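Local coordinates for protein quercetin 2,3-dioxygenase (Escherichia coli, PDB 1TQ5) that oxidatively cleaves quercetin in vitro as a metal-dependent dioxygenase of the pirin family, although its physiological role is unknown, at residues G16-W21 against Q52-H57; V73-S78 against I99-Y104; F90-A95 against T127-Q132. All coordinates share one frame; numbering follows the deposited sequence.

Following the chain from its N terminus, contact 1 closes first, bringing 52-57 back to 16-21 across 30 intervening residues. It is finished before contact 2 opens at 73-78, so the two stand in series. Contacts 2 and 3 cross instead: 90-95, the opening segment of contact 3, falls within the loop that 99-104 closes on 73-78, and 127-132 then returns to 90-95. Contact 1 spans the two sheets of the N-terminal cupin domain, contact 2 lies within its four-stranded sheet, and contact 3 lies at the border of the seven-stranded one. A probable hydrogen bond from Phe54 N to Glu103 O, 2.7 Å, joins contacts 1 and 2; the selenomethionine Met93 packs on His75 and His101, joining contacts 2 and 3.

Contact 1: G16-W21 against Q52-H57; sequences GWLDSW and QGFGTH
The two backbones come nearest at Trp17 and Gln52, whose CA atoms are 6.2 Å apart, and no hydrogen bond crosses between 16-21 and 52-57; side chains make the contact. Trp17 carries most of it. Its six-membered ring meets Phe54 in a T-shaped stack. The edge of the indole points at the phenyl face, with centroids 5.3 Å apart and planes at 73°, and Trp17 CZ3 sits over the centre of that ring. The same CZ3 reaches the backbone at Gly53 O, 3.4 Å away, while Trp17 CB rests on Gln52 CG at 3.5 Å. This packing spans the two sheets of the pirin N-terminal cupin domain: Leu18 starts strand 18-22 of the seven-stranded sheet, and Phe54 belongs to strand 53-59 of the four-stranded one. Leu18 adds a second apolar touch: its CD2 lies 3.5 Å from Phe54 CZ, the two side chains crossing at about a right angle. Leu18 CB also lies over one face of the Trp17 ring. Phe54, packed by Ile48 as well, brings its side chain to about 6 Å from a bound cadmium ion, measured between nearest atoms.

Contact 2: V73-S78 against I99-Y104; sequences VEHQDS and IRHSEY. With CD (cadmium ion), chain B.
Residues Glu74 to Asp77 pair with His101 to Tyr104 as the two inner strands of the four-stranded sheet that carries the metal site of the N-terminal cupin domain. The strands run antiparallel, their axes 162° apart in direction and 4.6 Å apart at closest approach. Glu74 with Tyr104 and Gln76 with Ser102 are hydrogen-bonded pairs, and Ser102 N donates to Gln76 O at 2.8 Å. His75 with Glu103 and Asp77 with His101 are the non-hydrogen-bonded pairs, and their side chains lie on the metal-bearing face. There His101 CG stands between its backbone N and carbonyl carbon (chi1 77°), and His101 NE2 binds the cadmium ion at 2.6 Å in the plane of the ring; His59 and two waters are further ligands. On the face of Glu74 and Tyr104 the two side chains run side by side, and Glu74 CB lies over the phenol in a CH-pi contact, 3.7 Å from the Tyr104 ring centroid. A water donates to Glu74 OE1 at 2.8 Å and also bonds Tyr104 OH. At the far end Ser78 CB covers one face of the Arg100 guanidinium and is tight against Ile99 CD1, at 3.4 Å. The ladder thus separates two chemistries: one face presents His101, seen on the cadmium ion, and Glu103, probably a metal ligand as in relatives, while the water-bridged carboxylate and phenol belong to the other.

Contact 3: F90-A95 against T127-Q132; sequences FQIMSA and TPRYEQ
Ile92 with Glu131 and Ser94 with Arg129 are hydrogen-bonded pairs of an antiparallel ladder that sets strand 129-133 at the border of the seven-stranded sheet; the short axes run at 171°. Ile92 N donates to Glu131 O at 2.8 Å, nearly straight at 172°, whereas Arg129 N to Ser94 O is weak. Among side-chain bonds, Arg129 NE gives Ser94 OG a bond of 2.7 Å lying in the guanidinium plane; Ser94 OG is also hydrogen-bonded to Glu63. Tyr130 OH donates to Gln91 OE1, also at 2.7 Å, with amide and ring planes 75° apart. Gln132 NE2 bonds to Phe90 O, 2.8 Å away. As for charges, Arg129 NH1 forms a salt bridge with Glu131 OE2 at 2.9 Å; NH2 forms another with Glu63 and a hydrogen bond to Lys155 O in the mixed sheet. By packing, Ile92 CG2 lies over one guanidinium face toward its rim; the apolar pair is Met93 CB at the edge of the Tyr130 ring. An alanine in place of Arg129 would probably leave the Glu131 and Glu63 carboxylates without their cationic mate and Ile92 CG2 without its cover. With two acids, a hydroxyl and a carbonyl around it, the guanidinium is likely to stay charged and fixed in orientation, joining two sheets.

Contact 1: G16-W21 against Q52-H57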
loop_
_atom_site.group_PDB
_atom_site.type_symbol
_atom_site.label_atom_id
_atom_site.label_comp_id
_atom_site.label_asym_id
_atom_site.label_seq_id
_atom_site.Cartn_x
_atom_site.Cartn_y
_atom_site.Cartn_z
ATOM N N GLY A 16 -15.920 14.713 4.476
ATOM C CA GLY A 16 -16.510 15.288 3.283
ATOM C C GLY A 16 -15.527 15.327 2.128
ATOM O O GLY A 16 -15.701 14.611 1.143
ATOM N N TRP A 17 -14.488 16.150 2.249
ATOM C CA TRP A 17 -13.481 16.269 1.198
ATOM C C TRP A 17 -12.630 15.002 1.141
ATOM O O TRP A 17 -12.102 14.638 0.092
ATOM C CB TRP A 17 -12.577 17.475 1.454
ATOM C CG TRP A 17 -11.780 17.374 2.718
ATOM C CD1 TRP A 17 -12.215 17.644 3.988
ATOM C CD2 TRP A 17 -10.417 16.957 2.842
ATOM N NE1 TRP A 17 -11.201 17.421 4.894
ATOM C CE2 TRP A 17 -10.088 16.997 4.217
ATOM C CE3 TRP A 17 -9.438 16.551 1.923
ATOM C CZ2 TRP A 17 -8.821 16.647 4.694
ATOM C CZ3 TRP A 17 -8.178 16.204 2.400
ATOM C CH2 TRP A 17 -7.882 16.254 3.774
ATOM N N LEU A 18 -12.499 14.347 2.287
ATOM C CA LEU A 18 -11.734 13.114 2.400
ATOM C C LEU A 18 -12.546 12.065 3.154
ATOM O O LEU A 18 -13.144 12.356 4.194
ATOM C CB LEU A 18 -10.429 13.362 3.159
ATOM C CG LEU A 18 -9.651 12.102 3.553
ATOM C CD1 LEU A 18 -9.040 11.463 2.315
ATOM C CD2 LEU A 18 -8.568 12.461 4.545
ATOM N N ASP A 19 -12.569 10.853 2.612
ATOM C CA ASP A 19 -13.254 9.717 3.220
ATOM C C ASP A 19 -12.146 8.662 3.306
ATOM O O ASP A 19 -11.680 8.163 2.283
ATOM C CB ASP A 19 -14.384 9.224 2.318
ATOM C CG ASP A 19 -15.178 8.102 2.947
ATOM O OD1 ASP A 19 -15.896 8.368 3.933
ATOM O OD2 ASP A 19 -15.082 6.953 2.465
ATOM N N SER A 20 -11.736 8.320 4.522
ATOM C CA SER A 20 -10.631 7.388 4.705
ATOM C C SER A 20 -10.895 6.146 5.564
ATOM O O SER A 20 -11.482 6.229 6.642
ATOM C CB SER A 20 -9.444 8.178 5.283
ATOM O OG SER A 20 -8.268 7.395 5.389
ATOM N N TRP A 21 -10.464 4.989 5.069
ATOM C CA TRP A 21 -10.595 3.744 5.816
ATOM C C TRP A 21 -9.181 3.361 6.245
ATOM O O TRP A 21 -8.282 3.254 5.415
ATOM C CB TRP A 21 -11.220 2.646 4.953
ATOM C CG TRP A 21 -12.636 2.956 4.595
ATOM C CD1 TRP A 21 -13.071 3.808 3.616
ATOM C CD2 TRP A 21 -13.808 2.492 5.274
ATOM N NE1 TRP A 21 -14.444 3.902 3.646
ATOM C CE2 TRP A 21 -14.922 3.105 4.653
ATOM C CE3 TRP A 21 -14.028 1.620 6.348
ATOM C CZ2 TRP A 21 -16.236 2.871 5.072
ATOM C CZ3 TRP A 21 -15.338 1.387 6.765
ATOM C CH2 TRP A 21 -16.424 2.011 6.126
ATOM N N GLN A 52 -9.757 18.990 -3.985
ATOM C CA GLN A 52 -9.317 18.961 -2.595
ATOM C C GLN A 52 -8.050 18.140 -2.410
ATOM O O GLN A 52 -7.583 17.479 -3.339
ATOM C CB GLN A 52 -10.419 18.393 -1.702
ATOM C CG GLN A 52 -11.432 19.427 -1.242
ATOM C CD GLN A 52 -10.890 20.317 -0.132
ATOM O OE1 GLN A 52 -11.527 21.294 0.258
ATOM N NE2 GLN A 52 -9.712 19.972 0.389
ATOM N N GLY A 53 -7.504 18.181 -1.197
ATOM C CA GLY A 53 -6.295 17.435 -0.907
ATOM C C GLY A 53 -5.669 17.814 0.422
ATOM O O GLY A 53 -6.215 18.627 1.168
ATOM N N PHE A 54 -4.514 17.223 0.710
ATOM C CA PHE A 54 -3.794 17.480 1.952
ATOM C C PHE A 54 -2.834 18.657 1.798
ATOM O O PHE A 54 -1.932 18.619 0.959
ATOM C CB PHE A 54 -2.996 16.237 2.350
ATOM C CG PHE A 54 -3.841 15.013 2.564
ATOM C CD1 PHE A 54 -4.407 14.751 3.807
ATOM C CD2 PHE A 54 -4.089 14.135 1.517
ATOM C CE1 PHE A 54 -5.207 13.627 4.001
ATOM C CE2 PHE A 54 -4.890 13.007 1.702
ATOM C CZ PHE A 54 -5.448 12.754 2.945
ATOM N N GLY A 55 -3.030 19.696 2.607
ATOM C CA GLY A 55 -2.152 20.854 2.559
ATOM C C GLY A 55 -0.750 20.425 2.950
ATOM O O GLY A 55 -0.535 19.266 3.277
ATOM N N THR A 56 0.205 21.345 2.933
ATOM C CA THR A 56 1.582 21.001 3.271
ATOM C C THR A 56 1.764 20.589 4.730
ATOM O O THR A 56 1.258 21.245 5.642
ATOM C CB THR A 56 2.543 22.169 2.984
ATOM O OG1 THR A 56 2.281 22.701 1.678
ATOM C CG2 THR A 56 3.985 21.683 3.035
ATOM N N HIS A 57 2.504 19.502 4.932
ATOM C CA HIS A 57 2.787 18.967 6.263
ATOM C C HIS A 57 4.119 18.218 6.243
ATOM O O HIS A 57 4.522 17.669 5.212
ATOM C CB HIS A 57 1.658 18.034 6.707
ATOM C CG HIS A 57 1.080 17.219 5.594
ATOM N ND1 HIS A 57 1.788 16.233 4.943
ATOM C CD2 HIS A 57 -0.131 17.268 4.994
ATOM C CE1 HIS A 57 1.038 15.713 3.989
ATOM N NE2 HIS A 57 -0.131 16.322 3.998
#

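Contact 2: V73-S78 against I99-Y104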
loop_
_atom_site.group_PDB
_atom_site.type_symbol
_atom_site.label_atom_id
_atom_site.label_comp_id
_atom_site.label_asym_id
_atom_site.label_seq_id
_atom_site.Cartn_x
_atom_site.Cartn_y
_atom_site.Cartn_z
ATOM N N VAL A 73 -3.720 12.284 -8.999
ATOM C CA VAL A 73 -3.240 12.963 -7.808
ATOM C C VAL A 73 -2.034 13.811 -8.188
ATOM O O VAL A 73 -1.198 13.397 -8.992
ATOM C CB VAL A 73 -2.830 11.975 -6.696
ATOM C CG1 VAL A 73 -1.658 11.122 -7.148
ATOM C CG2 VAL A 73 -2.478 12.751 -5.429
ATOM N N GLU A 74 -1.964 15.009 -7.620
ATOM C CA GLU A 74 -0.862 15.926 -7.878
ATOM C C GLU A 74 0.025 16.017 -6.634
ATOM O O GLU A 74 -0.446 16.353 -5.544
ATOM C CB GLU A 74 -1.402 17.312 -8.220
ATOM C CG GLU A 74 -0.325 18.376 -8.386
ATOM C CD GLU A 74 0.069 18.599 -9.831
ATOM O OE1 GLU A 74 -0.819 18.951 -10.639
ATOM O OE2 GLU A 74 1.264 18.431 -10.157
ATOM N N HIS A 75 1.307 15.718 -6.804
ATOM C CA HIS A 75 2.250 15.766 -5.699
ATOM C C HIS A 75 3.153 16.999 -5.742
ATOM O O HIS A 75 3.580 17.436 -6.812
ATOM C CB HIS A 75 3.105 14.493 -5.701
ATOM C CG HIS A 75 4.305 14.561 -4.811
ATOM N ND1 HIS A 75 5.470 15.200 -5.178
ATOM C CD2 HIS A 75 4.523 14.065 -3.569
ATOM C CE1 HIS A 75 6.355 15.093 -4.203
ATOM N NE2 HIS A 75 5.805 14.410 -3.215
ATOM N N GLN A 76 3.430 17.550 -4.561
ATOM C CA GLN A 76 4.301 18.711 -4.405
ATOM C C GLN A 76 5.076 18.521 -3.101
ATOM O O GLN A 76 4.492 18.170 -2.074
ATOM C CB GLN A 76 3.472 19.995 -4.343
ATOM C CG GLN A 76 2.808 20.364 -5.665
ATOM C CD GLN A 76 1.813 21.499 -5.528
ATOM O OE1 GLN A 76 2.156 22.598 -5.090
ATOM N NE2 GLN A 76 0.569 21.238 -5.907
ATOM N N ASP A 77 6.386 18.743 -3.129
ATOM C CA ASP A 77 7.171 18.559 -1.914
ATOM C C ASP A 77 8.188 19.656 -1.644
ATOM O O ASP A 77 8.557 20.409 -2.546
ATOM C CB ASP A 77 7.878 17.201 -1.947
ATOM C CG ASP A 77 8.920 17.106 -3.049
ATOM O OD1 ASP A 77 9.333 15.974 -3.377
ATOM O OD2 ASP A 77 9.333 18.158 -3.580
ATOM N N SER A 78 8.621 19.739 -0.387
ATOM C CA SER A 78 9.612 20.713 0.051
ATOM C C SER A 78 10.875 20.438 -0.751
ATOM O O SER A 78 11.870 19.935 -0.233
ATOM C CB SER A 78 9.885 20.547 1.547
ATOM O OG SER A 78 10.841 21.487 2.003
ATOM N N ILE A 99 11.006 16.383 5.660
ATOM C CA ILE A 99 10.443 16.844 4.398
ATOM C C ILE A 99 8.976 17.241 4.565
ATOM O O ILE A 99 8.292 16.776 5.476
ATOM C CB ILE A 99 10.575 15.724 3.319
ATOM C CG1 ILE A 99 10.951 16.323 1.961
ATOM C CG2 ILE A 99 9.288 14.907 3.238
ATOM C CD1 ILE A 99 9.902 17.198 1.337
ATOM N N ARG A 100 8.504 18.122 3.690
ATOM C CA ARG A 100 7.119 18.568 3.713
ATOM C C ARG A 100 6.514 18.310 2.340
ATOM O O ARG A 100 7.191 18.448 1.320
ATOM C CB ARG A 100 7.040 20.062 4.036
ATOM C CG ARG A 100 7.170 20.389 5.515
ATOM C CD ARG A 100 7.302 21.887 5.750
ATOM N NE ARG A 100 8.581 22.405 5.267
ATOM C CZ ARG A 100 9.769 22.021 5.728
ATOM N NH1 ARG A 100 9.851 21.111 6.692
ATOM N NH2 ARG A 100 10.878 22.540 5.220
ATOM N N HIS A 101 5.247 17.919 2.302
ATOM C CA HIS A 101 4.616 17.679 1.016
ATOM C C HIS A 101 3.115 17.850 1.088
ATOM O O HIS A 101 2.539 17.963 2.168
ATOM C CB HIS A 101 4.942 16.272 0.494
ATOM C CG HIS A 101 4.156 15.179 1.151
ATOM N ND1 HIS A 101 3.690 14.083 0.460
ATOM C CD2 HIS A 101 3.756 15.012 2.434
ATOM C CE1 HIS A 101 3.035 13.287 1.288
ATOM N NE2 HIS A 101 3.061 13.828 2.492
ATOM N N SER A 102 2.492 17.891 -0.081
ATOM C CA SER A 102 1.050 18.016 -0.179
ATOM C C SER A 102 0.616 17.161 -1.358
ATOM O O SER A 102 1.407 16.896 -2.266
ATOM C CB SER A 102 0.647 19.473 -0.422
ATOM O OG SER A 102 1.011 19.882 -1.724
ATOM N N GLU A 103 -0.635 16.722 -1.327
ATOM C CA GLU A 103 -1.218 15.900 -2.383
ATOM C C GLU A 103 -2.657 16.338 -2.565
ATOM O O GLU A 103 -3.417 16.379 -1.602
ATOM C CB GLU A 103 -1.214 14.417 -1.998
ATOM C CG GLU A 103 -0.066 13.609 -2.565
ATOM C CD GLU A 103 1.051 13.418 -1.568
ATOM O OE1 GLU A 103 0.742 13.082 -0.403
ATOM O OE2 GLU A 103 2.230 13.587 -1.949
ATOM N N TYR A 104 -3.041 16.655 -3.793
ATOM C CA TYR A 104 -4.408 17.074 -4.034
ATOM C C TYR A 104 -4.960 16.496 -5.327
ATOM O O TYR A 104 -4.225 15.950 -6.150
ATOM C CB TYR A 104 -4.494 18.608 -4.047
ATOM C CG TYR A 104 -3.913 19.255 -5.279
ATOM C CD1 TYR A 104 -4.674 19.399 -6.436
ATOM C CD2 TYR A 104 -2.593 19.700 -5.298
ATOM C CE1 TYR A 104 -4.136 19.969 -7.584
ATOM C CE2 TYR A 104 -2.045 20.270 -6.442
ATOM C CZ TYR A 104 -2.822 20.400 -7.582
ATOM O OH TYR A 104 -2.280 20.940 -8.729
HETATM CD CD CD B . 1.579 13.017 4.439
HETATM O O HOH W 1 -1.509 21.673 -11.120
HETATM O O HOH W 2 0.218 12.365 6.640
HETATM O O HOH W 3 0.823 10.744 3.635
#

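Contact 3: F90-A95 against T127-Q132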
loop_
_atom_site.group_PDB
_atom_site.type_symbol
_atom_site.label_atom_id
_atom_site.label_comp_id
_atom_site.label_asym_id
_atom_site.label_seq_id
_atom_site.Cartn_x
_atom_site.Cartn_y
_atom_site.Cartn_z
ATOM N N PHE A 90 2.175 4.384 -9.417
ATOM C CA PHE A 90 2.699 4.463 -8.063
ATOM C C PHE A 90 3.644 5.647 -7.947
ATOM O O PHE A 90 4.061 6.231 -8.944
ATOM C CB PHE A 90 3.510 3.204 -7.730
ATOM C CG PHE A 90 2.696 1.943 -7.627
ATOM C CD1 PHE A 90 2.144 1.551 -6.413
ATOM C CD2 PHE A 90 2.515 1.127 -8.736
ATOM C CE1 PHE A 90 1.427 0.355 -6.305
ATOM C CE2 PHE A 90 1.800 -0.066 -8.640
ATOM C CZ PHE A 90 1.256 -0.453 -7.420
ATOM N N GLN A 91 3.987 5.985 -6.712
ATOM C CA GLN A 91 4.935 7.043 -6.431
ATOM C C GLN A 91 5.452 6.691 -5.047
ATOM O O GLN A 91 4.730 6.102 -4.246
ATOM C CB GLN A 91 4.265 8.425 -6.426
ATOM C CG GLN A 91 3.553 8.819 -5.129
ATOM C CD GLN A 91 2.926 10.204 -5.202
ATOM O OE1 GLN A 91 3.298 11.021 -6.040
ATOM N NE2 GLN A 91 1.978 10.474 -4.312
ATOM N N ILE A 92 6.711 6.999 -4.776
ATOM C CA ILE A 92 7.248 6.715 -3.459
ATOM C C ILE A 92 8.101 7.885 -3.008
ATOM O O ILE A 92 8.743 8.552 -3.822
ATOM C CB ILE A 92 8.076 5.410 -3.442
ATOM C CG1 ILE A 92 8.433 5.049 -1.994
ATOM C CG2 ILE A 92 9.333 5.568 -4.276
ATOM C CD1 ILE A 92 9.066 3.678 -1.835
HETATM N N MSE A 93 8.086 8.140 -1.707
HETATM C CA MSE A 93 8.847 9.236 -1.131
HETATM C C MSE A 93 9.457 8.808 0.201
HETATM O O MSE A 93 8.795 8.170 1.022
HETATM C CB MSE A 93 7.912 10.427 -0.919
HETATM C CG MSE A 93 8.565 11.708 -0.444
HETATM SE SE MSE A 93 7.316 13.010 -0.243
HETATM C CE MSE A 93 6.783 12.692 1.451
ATOM N N SER A 94 10.725 9.143 0.401
ATOM C CA SER A 94 11.416 8.833 1.643
ATOM C C SER A 94 11.528 10.141 2.413
ATOM O O SER A 94 12.184 11.075 1.956
ATOM C CB SER A 94 12.820 8.288 1.362
ATOM O OG SER A 94 12.771 7.029 0.716
ATOM N N ALA A 95 10.875 10.220 3.570
ATOM C CA ALA A 95 10.928 11.438 4.372
ATOM C C ALA A 95 12.359 11.694 4.843
ATOM O O ALA A 95 12.775 12.840 5.010
ATOM C CB ALA A 95 9.990 11.327 5.572
ATOM N N THR A 127 18.660 10.317 3.280
ATOM C CA THR A 127 18.472 11.523 2.492
ATOM C C THR A 127 17.146 11.503 1.726
ATOM O O THR A 127 16.831 10.536 1.032
ATOM C CB THR A 127 19.635 11.708 1.498
ATOM O OG1 THR A 127 19.343 12.797 0.613
ATOM C CG2 THR A 127 19.851 10.436 0.698
ATOM N N PRO A 128 16.354 12.578 1.846
ATOM C CA PRO A 128 15.055 12.711 1.179
ATOM C C PRO A 128 15.118 12.416 -0.315
ATOM O O PRO A 128 16.005 12.903 -1.012
ATOM C CB PRO A 128 14.678 14.161 1.460
ATOM C CG PRO A 128 15.287 14.404 2.809
ATOM C CD PRO A 128 16.650 13.775 2.656
ATOM N N ARG A 129 14.170 11.623 -0.804
ATOM C CA ARG A 129 14.130 11.275 -2.219
ATOM C C ARG A 129 12.701 11.057 -2.692
ATOM O O ARG A 129 11.827 10.669 -1.914
ATOM C CB ARG A 129 14.945 10.011 -2.474
ATOM C CG ARG A 129 14.441 8.812 -1.703
ATOM C CD ARG A 129 13.961 7.707 -2.626
ATOM N NE ARG A 129 13.274 6.667 -1.867
ATOM C CZ ARG A 129 12.900 5.493 -2.362
ATOM N NH1 ARG A 129 13.146 5.191 -3.631
ATOM N NH2 ARG A 129 12.280 4.621 -1.578
ATOM N N TYR A 130 12.468 11.316 -3.974
ATOM C CA TYR A 130 11.150 11.138 -4.554
ATOM C C TYR A 130 11.242 10.453 -5.903
ATOM O O TYR A 130 11.915 10.939 -6.815
ATOM C CB TYR A 130 10.437 12.474 -4.740
ATOM C CG TYR A 130 9.110 12.314 -5.444
ATOM C CD1 TYR A 130 8.030 11.714 -4.798
ATOM C CD2 TYR A 130 8.955 12.694 -6.779
ATOM C CE1 TYR A 130 6.829 11.490 -5.460
ATOM C CE2 TYR A 130 7.758 12.474 -7.453
ATOM C CZ TYR A 130 6.699 11.868 -6.785
ATOM O OH TYR A 130 5.517 11.623 -7.443
ATOM N N GLU A 131 10.553 9.327 -6.031
ATOM C CA GLU A 131 10.554 8.589 -7.278
ATOM C C GLU A 131 9.147 8.208 -7.709
ATOM O O GLU A 131 8.243 8.032 -6.886
ATOM C CB GLU A 131 11.420 7.333 -7.154
ATOM C CG GLU A 131 12.896 7.633 -6.995
ATOM C CD GLU A 131 13.751 6.391 -7.115
ATOM O OE1 GLU A 131 13.776 5.791 -8.211
ATOM O OE2 GLU A 131 14.389 6.013 -6.112
ATOM N N GLN A 132 8.970 8.097 -9.015
ATOM C CA GLN A 132 7.682 7.740 -9.583
ATOM C C GLN A 132 7.996 6.845 -10.763
ATOM O O GLN A 132 9.000 7.053 -11.443
ATOM C CB GLN A 132 6.955 9.005 -10.045
ATOM C CG GLN A 132 5.467 8.846 -10.312
ATOM C CD GLN A 132 5.156 8.174 -11.638
ATOM O OE1 GLN A 132 5.650 8.587 -12.689
ATOM N NE2 GLN A 132 4.320 7.140 -11.595
#